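Local coordinates for vitamin B12-binding protein (Vibrio cholerae O395, PDB 5YSC), which binds vitamin B12 in the periplasm and probably delivers it to the membrane subunit BtuC of the BtuCDF ABC transporter for import, at residues A[20-25]-A[74-79]. Sequence-based numbering, arbitrary orientation.
Sequences AERIIS and LTLKPD
The carbonyl oxygen of Leu76, near the C-terminal end of helix 70-76, takes two N-H groups of one guanidinium: Arg22 NE at 2.7 Å, lying almost on the line of the C=O bond, and more weakly Arg22 NH2 at 3.2 Å. A bend at chi3 (62°) turns the arginine tip to this oxygen. The carboxylate of Asp79 holds the other chain at Glu21 and Arg22. With CG set between its own N and carbonyl carbon (chi1 56°), it spans two successive amides: OD2 accepts Glu21 N through its syn lone pair at 2.8 Å, nearly straight, while Arg22 N reaches OD1 from above the carboxylate plane at 3.0 Å. Asp79 N returns a bond to Arg22 O. Arg22 O and Asp79 OD1, both acceptors, lie 2.9 Å apart, a repulsion these two N-H donors probably offset. Alongside, Ile24 CD1 packs on Leu76 CD1 and on Pro78 CB, both at 3.8 Å. The turn through Asp79 leads into strand 80-83, parallel neighbour of strand 23-25 in the four-stranded sheet of the N-terminal lobe. The contact thus ties a helix-to-strand turn to the entry of the adjacent strand, and the arginine's charge would suit the partly negative C-terminal end of the helix.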
# COMPACT_ATOMS: atom_id res chain seq x y z
N ALA A 20 11.64 3.20 22.28
CA ALA A 20 10.28 3.19 22.75
C ALA A 20 9.93 1.83 23.35
O ALA A 20 10.39 0.77 22.89
CB ALA A 20 9.34 3.54 21.60
N GLU A 21 9.08 1.85 24.32
CA GLU A 21 8.68 0.68 24.99
C GLU A 21 7.26 0.26 24.81
O GLU A 21 6.99 -0.84 25.06
CB GLU A 21 8.86 0.85 26.48
CG GLU A 21 10.28 0.78 26.99
CD GLU A 21 11.08 -0.46 26.57
OE1 GLU A 21 12.25 -0.30 26.25
OE2 GLU A 21 10.56 -1.54 26.65
N ARG A 22 6.38 1.16 24.39
CA ARG A 22 4.95 0.89 24.24
C ARG A 22 4.52 1.55 22.93
O ARG A 22 4.22 2.74 22.89
CB ARG A 22 4.15 1.43 25.42
CG ARG A 22 4.52 0.80 26.76
CD ARG A 22 3.52 1.20 27.80
NE ARG A 22 2.20 0.71 27.44
CZ ARG A 22 1.74 -0.50 27.75
NH1 ARG A 22 2.50 -1.34 28.43
NH2 ARG A 22 0.53 -0.87 27.36
N ILE A 23 4.51 0.79 21.84
CA ILE A 23 4.31 1.37 20.51
C ILE A 23 2.93 0.99 20.00
O ILE A 23 2.48 -0.13 20.18
CB ILE A 23 5.42 0.91 19.54
CG1 ILE A 23 6.80 1.26 20.11
CG2 ILE A 23 5.31 1.61 18.19
CD1 ILE A 23 7.97 0.79 19.26
N ILE A 24 2.24 1.94 19.35
CA ILE A 24 0.94 1.66 18.74
C ILE A 24 1.05 1.97 17.26
O ILE A 24 1.60 3.00 16.88
CB ILE A 24 -0.16 2.50 19.40
CG1 ILE A 24 -0.41 1.97 20.82
CG2 ILE A 24 -1.47 2.47 18.58
CD1 ILE A 24 -1.51 2.73 21.57
N SER A 25 0.52 1.07 16.43
CA SER A 25 0.44 1.24 14.98
C SER A 25 -1.01 1.46 14.58
O SER A 25 -1.90 0.69 14.98
CB SER A 25 0.98 0.02 14.25
OG SER A 25 0.60 0.08 12.90
N LEU A 74 -5.62 5.94 25.21
CA LEU A 74 -5.37 6.54 26.51
C LEU A 74 -5.04 5.45 27.53
O LEU A 74 -4.09 5.56 28.30
CB LEU A 74 -6.61 7.32 26.96
CG LEU A 74 -6.77 8.84 26.80
CD1 LEU A 74 -5.65 9.56 26.10
CD2 LEU A 74 -8.09 9.10 26.12
N THR A 75 -5.82 4.38 27.46
CA THR A 75 -5.66 3.21 28.30
C THR A 75 -4.30 2.53 28.17
O THR A 75 -3.89 1.80 29.07
CB THR A 75 -6.72 2.16 27.91
OG1 THR A 75 -7.88 2.30 28.74
CG2 THR A 75 -6.14 0.76 28.01
N LEU A 76 -3.62 2.75 27.06
CA LEU A 76 -2.39 2.03 26.75
C LEU A 76 -1.12 2.83 26.99
O LEU A 76 -0.04 2.24 27.06
CB LEU A 76 -2.39 1.56 25.29
CG LEU A 76 -3.33 0.37 25.00
CD1 LEU A 76 -3.56 0.19 23.51
CD2 LEU A 76 -2.76 -0.92 25.59
N LYS A 77 -1.25 4.15 27.10
CA LYS A 77 -0.11 5.01 27.42
C LYS A 77 1.12 4.81 26.54
O LYS A 77 2.22 4.62 27.04
CB LYS A 77 0.28 4.81 28.89
CG LYS A 77 -0.90 4.84 29.85
CD LYS A 77 -0.51 4.39 31.24
CE LYS A 77 -0.63 5.54 32.23
NZ LYS A 77 -1.28 5.11 33.50
N PRO A 78 0.94 4.89 25.22
CA PRO A 78 2.07 4.66 24.32
C PRO A 78 3.10 5.75 24.45
O PRO A 78 2.77 6.91 24.72
CB PRO A 78 1.41 4.66 22.93
CG PRO A 78 0.30 5.66 23.07
CD PRO A 78 -0.23 5.40 24.49
N ASP A 79 4.37 5.40 24.26
CA ASP A 79 5.39 6.42 24.12
C ASP A 79 5.75 6.67 22.66
O ASP A 79 6.54 7.57 22.38
CB ASP A 79 6.64 6.06 24.94
CG ASP A 79 7.22 4.71 24.59
OD1 ASP A 79 6.72 4.05 23.67
OD2 ASP A 79 8.20 4.29 25.26